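Local atomic coordinates of aminodeoxyfutalosine deaminase (Deinococcus radiodurans, PDB entry 2IMR), a protein that catalyses the zinc-dependent deamination of aminodeoxyfutalosine to futalosine in menaquinone biosynthesis and, to a lesser extent, deaminates adenosine and several related nucleosides. Residues 236-248 with 294-307. Sequence-based numbering, arbitrary orientation.
With ZN (zinc ion), chain B.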
ATOM      1  N   PRO A 236      -0.184 -12.760  -5.238  1.00 22.05           N
ATOM      2  CA  PRO A 236      -0.616 -11.833  -4.191  1.00 21.19           C
ATOM      3  C   PRO A 236      -1.795 -10.988  -4.668  1.00 19.00           C
ATOM      4  O   PRO A 236      -1.952 -10.737  -5.867  1.00 18.00           O
ATOM      5  CB  PRO A 236       0.643 -11.009  -3.912  1.00 23.23           C
ATOM      6  CG  PRO A 236       1.385 -11.057  -5.202  1.00 25.37           C
ATOM      7  CD  PRO A 236       1.209 -12.497  -5.632  1.00 22.97           C
ATOM      8  N   LEU A 237      -2.634 -10.573  -3.725  1.00 18.09           N
ATOM      9  CA  LEU A 237      -3.810  -9.771  -4.035  1.00 17.31           C
ATOM     10  C   LEU A 237      -3.839  -8.461  -3.264  1.00 17.42           C
ATOM     11  O   LEU A 237      -3.325  -8.371  -2.153  1.00 17.21           O
ATOM     12  CB  LEU A 237      -5.091 -10.537  -3.670  1.00 18.91           C
ATOM     13  CG  LEU A 237      -5.600 -11.726  -4.486  1.00 20.64           C
ATOM     14  CD1 LEU A 237      -6.620 -12.499  -3.652  1.00 22.41           C
ATOM     15  CD2 LEU A 237      -6.225 -11.245  -5.782  1.00 19.63           C
ATOM     16  N   GLN A 238      -4.436  -7.445  -3.881  1.00 16.87           N
ATOM     17  CA  GLN A 238      -4.644  -6.146  -3.244  1.00 15.82           C
ATOM     18  C   GLN A 238      -6.007  -5.672  -3.727  1.00 14.41           C
ATOM     19  O   GLN A 238      -6.288  -5.678  -4.931  1.00 14.42           O
ATOM     20  CB  GLN A 238      -3.559  -5.124  -3.608  1.00 16.19           C
ATOM     21  CG  GLN A 238      -2.508  -4.962  -2.508  1.00 15.80           C
ATOM     22  CD  GLN A 238      -1.628  -3.727  -2.677  1.00 17.81           C
ATOM     23  OE1 GLN A 238      -2.110  -2.648  -3.015  1.00 16.71           O
ATOM     24  NE2 GLN A 238      -0.334  -3.879  -2.413  1.00 16.28           N
ATOM     25  N   ILE A 239      -6.860  -5.299  -2.779  1.00 12.89           N
ATOM     26  CA  ILE A 239      -8.209  -4.819  -3.074  1.00 12.63           C
ATOM     27  C   ILE A 239      -8.416  -3.505  -2.311  1.00 13.32           C
ATOM     28  O   ILE A 239      -8.099  -3.428  -1.123  1.00 13.17           O
ATOM     29  CB  ILE A 239      -9.292  -5.827  -2.576  1.00 13.25           C
ATOM     30  CG1 ILE A 239      -9.002  -7.230  -3.113  1.00 13.97           C
ATOM     31  CG2 ILE A 239     -10.686  -5.368  -3.022  1.00 13.77           C
ATOM     32  CD1 ILE A 239      -9.904  -8.305  -2.527  1.00 15.63           C
ATOM     33  N   HIS A 240      -8.913  -2.471  -2.989  1.00 14.16           N
ATOM     34  CA  HIS A 240      -9.193  -1.199  -2.314  1.00 14.13           C
ATOM     35  C   HIS A 240     -10.518  -1.415  -1.603  1.00 13.99           C
ATOM     36  O   HIS A 240     -11.511  -1.730  -2.251  1.00 15.41           O
ATOM     37  CB  HIS A 240      -9.384  -0.051  -3.307  1.00 12.78           C
ATOM     38  CG  HIS A 240      -8.208   0.197  -4.195  1.00 13.54           C
ATOM     39  ND1 HIS A 240      -8.068  -0.402  -5.428  1.00 16.50           N
ATOM     40  CD2 HIS A 240      -7.137   1.014  -4.050  1.00 17.59           C
ATOM     41  CE1 HIS A 240      -6.964   0.037  -6.007  1.00 18.45           C
ATOM     42  NE2 HIS A 240      -6.382   0.898  -5.192  1.00 16.58           N
ATOM     43  N   VAL A 241     -10.554  -1.229  -0.287  1.00 14.38           N
ATOM     44  CA  VAL A 241     -11.797  -1.463   0.442  1.00 14.91           C
ATOM     45  C   VAL A 241     -12.153  -0.381   1.452  1.00 15.83           C
ATOM     46  O   VAL A 241     -11.299   0.066   2.220  1.00 14.27           O
ATOM     47  CB  VAL A 241     -11.741  -2.821   1.183  1.00 16.57           C
ATOM     48  CG1 VAL A 241     -13.065  -3.094   1.895  1.00 17.72           C
ATOM     49  CG2 VAL A 241     -11.429  -3.934   0.191  1.00 16.30           C
ATOM     50  N   ALA A 242     -13.421   0.029   1.433  1.00 12.81           N
ATOM     51  CA  ALA A 242     -13.952   1.036   2.354  1.00 14.05           C
ATOM     52  C   ALA A 242     -13.138   2.331   2.418  1.00 15.44           C
ATOM     53  O   ALA A 242     -12.932   2.901   3.498  1.00 15.02           O
ATOM     54  CB  ALA A 242     -14.086   0.432   3.757  1.00 13.94           C
ATOM     55  N   GLU A 243     -12.705   2.810   1.257  1.00 14.86           N
ATOM     56  CA  GLU A 243     -11.908   4.029   1.195  1.00 15.27           C
ATOM     57  C   GLU A 243     -12.666   5.277   1.630  1.00 16.23           C
ATOM     58  O   GLU A 243     -12.191   6.012   2.492  1.00 15.18           O
ATOM     59  CB  GLU A 243     -11.349   4.232  -0.218  1.00 16.52           C
ATOM     60  CG  GLU A 243     -10.522   5.513  -0.356  1.00 15.98           C
ATOM     61  CD  GLU A 243      -9.916   5.682  -1.728  1.00 19.29           C
ATOM     62  OE1 GLU A 243     -10.436   5.072  -2.687  1.00 19.68           O
ATOM     63  OE2 GLU A 243      -8.929   6.440  -1.856  1.00 18.74           O
ATOM     64  N   HIS A 244     -13.843   5.509   1.047  1.00 14.14           N
ATOM     65  CA  HIS A 244     -14.654   6.686   1.362  1.00 15.54           C
ATOM     66  C   HIS A 244     -15.890   6.283   2.176  1.00 15.47           C
ATOM     67  O   HIS A 244     -16.426   5.192   1.998  1.00 14.55           O
ATOM     68  CB  HIS A 244     -15.066   7.371   0.049  1.00 15.75           C
ATOM     69  CG  HIS A 244     -15.562   8.774   0.215  1.00 16.78           C
ATOM     70  ND1 HIS A 244     -16.883   9.075   0.465  1.00 16.66           N
ATOM     71  CD2 HIS A 244     -14.908   9.959   0.174  1.00 17.09           C
ATOM     72  CE1 HIS A 244     -17.021  10.386   0.569  1.00 19.30           C
ATOM     73  NE2 HIS A 244     -15.837  10.944   0.398  1.00 18.26           N
ATOM     74  N   PRO A 245     -16.348   7.152   3.095  1.00 16.06           N
ATOM     75  CA  PRO A 245     -17.526   6.796   3.892  1.00 17.06           C
ATOM     76  C   PRO A 245     -18.775   6.454   3.083  1.00 18.17           C
ATOM     77  O   PRO A 245     -19.601   5.653   3.525  1.00 19.40           O
ATOM     78  CB  PRO A 245     -17.724   8.018   4.797  1.00 18.16           C
ATOM     79  CG  PRO A 245     -17.093   9.139   4.026  1.00 19.51           C
ATOM     80  CD  PRO A 245     -15.851   8.490   3.461  1.00 18.27           C
ATOM     81  N   THR A 246     -18.913   7.051   1.903  1.00 18.12           N
ATOM     82  CA  THR A 246     -20.073   6.790   1.061  1.00 18.73           C
ATOM     83  C   THR A 246     -20.101   5.352   0.529  1.00 18.02           C
ATOM     84  O   THR A 246     -21.131   4.889   0.032  1.00 17.73           O
ATOM     85  CB  THR A 246     -20.147   7.791  -0.115  1.00 18.23           C
ATOM     86  OG1 THR A 246     -18.878   7.867  -0.772  1.00 19.37           O
ATOM     87  CG2 THR A 246     -20.528   9.179   0.396  1.00 20.09           C
ATOM     88  N   GLU A 247     -18.978   4.645   0.630  1.00 16.65           N
ATOM     89  CA  GLU A 247     -18.931   3.254   0.189  1.00 16.24           C
ATOM     90  C   GLU A 247     -19.632   2.413   1.256  1.00 18.02           C
ATOM     91  O   GLU A 247     -20.451   1.538   0.951  1.00 17.44           O
ATOM     92  CB  GLU A 247     -17.483   2.775   0.024  1.00 15.63           C
ATOM     93  CG  GLU A 247     -17.379   1.312  -0.427  1.00 15.19           C
ATOM     94  CD  GLU A 247     -15.948   0.803  -0.471  1.00 14.80           C
ATOM     95  OE1 GLU A 247     -15.047   1.604  -0.791  1.00 13.84           O
ATOM     96  OE2 GLU A 247     -15.728  -0.400  -0.201  1.00 14.51           O
ATOM     97  N   LEU A 248     -19.316   2.684   2.519  1.00 17.29           N
ATOM     98  CA  LEU A 248     -19.946   1.950   3.613  1.00 18.77           C
ATOM     99  C   LEU A 248     -21.451   2.229   3.598  1.00 19.42           C
ATOM    100  O   LEU A 248     -22.267   1.337   3.847  1.00 20.78           O
ATOM    101  CB  LEU A 248     -19.354   2.390   4.953  1.00 17.37           C
ATOM    102  CG  LEU A 248     -20.030   1.849   6.217  1.00 19.73           C
ATOM    103  CD1 LEU A 248     -19.915   0.329   6.280  1.00 19.67           C
ATOM    104  CD2 LEU A 248     -19.380   2.489   7.433  1.00 20.26           C
ATOM    105  N   VAL A 294     -13.877 -14.372  -0.057  1.00 21.23           N
ATOM    106  CA  VAL A 294     -12.708 -13.737  -0.653  1.00 20.64           C
ATOM    107  C   VAL A 294     -11.576 -13.517   0.353  1.00 19.82           C
ATOM    108  O   VAL A 294     -10.402 -13.587  -0.013  1.00 20.61           O
ATOM    109  CB  VAL A 294     -13.099 -12.386  -1.304  1.00 21.48           C
ATOM    110  CG1 VAL A 294     -11.863 -11.662  -1.820  1.00 23.05           C
ATOM    111  CG2 VAL A 294     -14.067 -12.636  -2.446  1.00 23.48           C
ATOM    112  N   LEU A 295     -11.909 -13.259   1.615  1.00 19.47           N
ATOM    113  CA  LEU A 295     -10.860 -13.034   2.609  1.00 20.76           C
ATOM    114  C   LEU A 295     -10.070 -14.303   2.898  1.00 22.42           C
ATOM    115  O   LEU A 295      -8.984 -14.254   3.483  1.00 21.60           O
ATOM    116  CB  LEU A 295     -11.447 -12.464   3.907  1.00 20.18           C
ATOM    117  CG  LEU A 295     -12.136 -11.100   3.756  1.00 21.63           C
ATOM    118  CD1 LEU A 295     -12.384 -10.490   5.119  1.00 18.99           C
ATOM    119  CD2 LEU A 295     -11.263 -10.159   2.925  1.00 21.44           C
ATOM    120  N   ALA A 296     -10.611 -15.437   2.466  1.00 24.58           N
ATOM    121  CA  ALA A 296      -9.958 -16.728   2.658  1.00 26.98           C
ATOM    122  C   ALA A 296      -8.614 -16.755   1.936  1.00 27.93           C
ATOM    123  O   ALA A 296      -7.692 -17.463   2.346  1.00 29.88           O
ATOM    124  CB  ALA A 296     -10.856 -17.848   2.134  1.00 27.40           C
ATOM    125  N   ALA A 297      -8.507 -15.980   0.861  1.00 26.66           N
ATOM    126  CA  ALA A 297      -7.275 -15.913   0.080  1.00 26.29           C
ATOM    127  C   ALA A 297      -6.244 -14.964   0.710  1.00 25.87           C
ATOM    128  O   ALA A 297      -5.161 -14.761   0.161  1.00 25.48           O
ATOM    129  CB  ALA A 297      -7.595 -15.468  -1.346  1.00 27.24           C
ATOM    130  N   ARG A 298      -6.588 -14.403   1.868  1.00 24.20           N
ATOM    131  CA  ARG A 298      -5.719 -13.465   2.585  1.00 24.49           C
ATOM    132  C   ARG A 298      -5.250 -12.293   1.726  1.00 22.13           C
ATOM    133  O   ARG A 298      -4.062 -11.957   1.716  1.00 22.58           O
ATOM    134  CB  ARG A 298      -4.490 -14.179   3.157  1.00 27.25           C
ATOM    135  CG  ARG A 298      -4.735 -14.975   4.429  1.00 30.38           C
ATOM    136  CD  ARG A 298      -3.408 -15.462   4.990  1.00 32.61           C
ATOM    137  NE  ARG A 298      -2.671 -16.244   4.001  1.00 32.67           N
ATOM    138  CZ  ARG A 298      -1.347 -16.259   3.888  1.00 34.25           C
ATOM    139  NH1 ARG A 298      -0.596 -15.531   4.705  1.00 33.38           N
ATOM    140  NH2 ARG A 298      -0.768 -16.994   2.945  1.00 35.52           N
ATOM    141  N   PRO A 299      -6.174 -11.652   0.994  1.00 19.47           N
ATOM    142  CA  PRO A 299      -5.765 -10.520   0.158  1.00 18.84           C
ATOM    143  C   PRO A 299      -5.379  -9.333   1.032  1.00 18.59           C
ATOM    144  O   PRO A 299      -5.885  -9.192   2.148  1.00 18.77           O
ATOM    145  CB  PRO A 299      -7.023 -10.223  -0.645  1.00 17.48           C
ATOM    146  CG  PRO A 299      -8.109 -10.508   0.365  1.00 20.06           C
ATOM    147  CD  PRO A 299      -7.638 -11.833   0.951  1.00 18.49           C
ATOM    148  N   THR A 300      -4.481  -8.489   0.532  1.00 16.29           N
ATOM    149  CA  THR A 300      -4.097  -7.297   1.270  1.00 16.60           C
ATOM    150  C   THR A 300      -5.182  -6.266   0.965  1.00 16.14           C
ATOM    151  O   THR A 300      -5.518  -6.031  -0.194  1.00 17.22           O
ATOM    152  CB  THR A 300      -2.718  -6.769   0.818  1.00 17.43           C
ATOM    153  OG1 THR A 300      -1.706  -7.706   1.203  1.00 19.34           O
ATOM    154  CG2 THR A 300      -2.416  -5.427   1.463  1.00 18.05           C
ATOM    155  N   LEU A 301      -5.742  -5.670   2.013  1.00 16.33           N
ATOM    156  CA  LEU A 301      -6.806  -4.688   1.860  1.00 15.16           C
ATOM    157  C   LEU A 301      -6.253  -3.273   1.974  1.00 16.30           C
ATOM    158  O   LEU A 301      -5.581  -2.933   2.950  1.00 15.85           O
ATOM    159  CB  LEU A 301      -7.882  -4.924   2.921  1.00 15.15           C
ATOM    160  CG  LEU A 301      -8.400  -6.369   2.981  1.00 14.28           C
ATOM    161  CD1 LEU A 301      -9.428  -6.492   4.098  1.00 13.43           C
ATOM    162  CD2 LEU A 301      -9.011  -6.773   1.634  1.00 15.63           C
ATOM    163  N   VAL A 302      -6.556  -2.450   0.976  1.00 14.89           N
ATOM    164  CA  VAL A 302      -6.061  -1.077   0.931  1.00 14.98           C
ATOM    165  C   VAL A 302      -7.064  -0.017   1.391  1.00 15.52           C
ATOM    166  O   VAL A 302      -8.257  -0.103   1.092  1.00 14.05           O
ATOM    167  CB  VAL A 302      -5.586  -0.741  -0.493  1.00 16.18           C
ATOM    168  CG1 VAL A 302      -4.936   0.640  -0.520  1.00 16.36           C
ATOM    169  CG2 VAL A 302      -4.611  -1.815  -0.968  1.00 16.00           C
ATOM    170  N   HIS A 303      -6.547   0.973   2.122  1.00 13.68           N
ATOM    171  CA  HIS A 303      -7.308   2.091   2.672  1.00 13.14           C
ATOM    172  C   HIS A 303      -8.026   1.664   3.943  1.00 13.69           C
ATOM    173  O   HIS A 303      -7.580   2.001   5.038  1.00 13.70           O
ATOM    174  CB  HIS A 303      -8.278   2.657   1.626  1.00 13.77           C
ATOM    175  CG  HIS A 303      -7.581   3.269   0.446  1.00 14.03           C
ATOM    176  ND1 HIS A 303      -6.593   4.222   0.583  1.00 15.41           N
ATOM    177  CD2 HIS A 303      -7.702   3.041  -0.883  1.00 14.20           C
ATOM    178  CE1 HIS A 303      -6.133   4.553  -0.610  1.00 16.39           C
ATOM    179  NE2 HIS A 303      -6.788   3.851  -1.517  1.00 14.73           N
ATOM    180  N   MET A 304      -9.131   0.937   3.807  1.00 13.33           N
ATOM    181  CA  MET A 304      -9.845   0.428   4.975  1.00 14.31           C
ATOM    182  C   MET A 304     -10.100   1.495   6.029  1.00 14.90           C
ATOM    183  O   MET A 304      -9.879   1.271   7.225  1.00 14.67           O
ATOM    184  CB  MET A 304      -9.028  -0.701   5.598  1.00 13.60           C
ATOM    185  CG  MET A 304      -8.891  -1.922   4.713  1.00 13.66           C
ATOM    186  SD  MET A 304     -10.463  -2.778   4.632  1.00 13.92           S
ATOM    187  CE  MET A 304     -10.413  -3.675   6.219  1.00 14.34           C
ATOM    188  N   VAL A 305     -10.579   2.649   5.591  1.00 14.01           N
ATOM    189  CA  VAL A 305     -10.836   3.754   6.499  1.00 15.74           C
ATOM    190  C   VAL A 305     -12.194   3.670   7.174  1.00 17.76           C
ATOM    191  O   VAL A 305     -12.322   3.881   8.378  1.00 18.50           O
ATOM    192  CB  VAL A 305     -10.733   5.103   5.743  1.00 17.81           C
ATOM    193  CG1 VAL A 305     -11.199   6.255   6.631  1.00 16.81           C
ATOM    194  CG2 VAL A 305      -9.294   5.330   5.304  1.00 18.07           C
ATOM    195  N   ASN A 306     -13.213   3.337   6.399  1.00 16.68           N
ATOM    196  CA  ASN A 306     -14.556   3.282   6.937  1.00 18.04           C
ATOM    197  C   ASN A 306     -15.025   1.865   7.231  1.00 17.91           C
ATOM    198  O   ASN A 306     -15.787   1.271   6.475  1.00 17.70           O
ATOM    199  CB  ASN A 306     -15.469   4.016   5.963  1.00 18.19           C
ATOM    200  CG  ASN A 306     -15.039   5.466   5.778  1.00 20.53           C
ATOM    201  OD1 ASN A 306     -15.382   6.329   6.584  1.00 17.37           O
ATOM    202  ND2 ASN A 306     -14.252   5.730   4.734  1.00 18.92           N
ATOM    203  N   VAL A 307     -14.547   1.341   8.357  1.00 18.04           N
ATOM    204  CA  VAL A 307     -14.866  -0.002   8.796  1.00 17.94           C
ATOM    205  C   VAL A 307     -15.393   0.025  10.225  1.00 19.23           C
ATOM    206  O   VAL A 307     -15.258   1.025  10.931  1.00 18.63           O
ATOM    207  CB  VAL A 307     -13.618  -0.919   8.745  1.00 18.05           C
ATOM    208  CG1 VAL A 307     -13.078  -0.991   7.318  1.00 16.77           C
ATOM    209  CG2 VAL A 307     -12.550  -0.401   9.702  1.00 19.09           C
TER
HETATM  210 ZN    ZN B 500      -5.007   2.456  -5.296  1.00 24.46          ZN
HETATM  211  O   HOH W   1      -2.208 -11.333  -0.978  1.00 24.55           O
HETATM  212  O   HOH W   2      -0.726  -8.335  -1.538  1.00 25.57           O
HETATM  213  O   HOH W   3      -5.601   3.814  -4.289  1.00 15.57           O
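Strands 238-241 and 300-303 run parallel, their short axes 38° apart, and pair Gln238 with Thr300, Ile239 with Leu301 and His240 with Val302. Ile239 bonds through both N and O: its N donates to Thr300 O (3.0 Å), while its O receives Val302 N in an almost straight bond (2.8 Å, 177°). Thr300 N to Leu237 O and Val241 N to Val302 O flank these. Beyond the strands, Asn306 N donates to Ala242 O at 2.9 Å. These are neighbouring strands of the amidohydrolase TIM barrel, and they illustrate how such a barrel builds its active site at the C-terminal ends of its strands. His240 NE2 binds the zinc ion at 2.1 Å, alongside His99 and His101, and its ND1 is hydrogen-bonded to His213 O. The rings of His240 and His303 lie side by side, rim to rim with planes 23° apart, and His303 NE2 lies 3.0 Å from a water that also binds the zinc. Glu243, probably the proton donor, stretches its extended chain over one face of the His303 ring, CG 4.0 Å from the centroid, while Val302 CG1 covers the opposite face; Glu243 OE1 is hydrogen-bonded to Tyr114 OH. Gln238 OE1 hydrogen-bonds His99 ND1, so this second-shell residue positions a zinc ligand. On the sheet's other face, with Leu301, Ile239 packs CD1 against both Pro299 CB and Val294 CG1. Past the strand end, Met304 SD lies 3.7 Å from Val241 CB, where helix 285-292 packs on both.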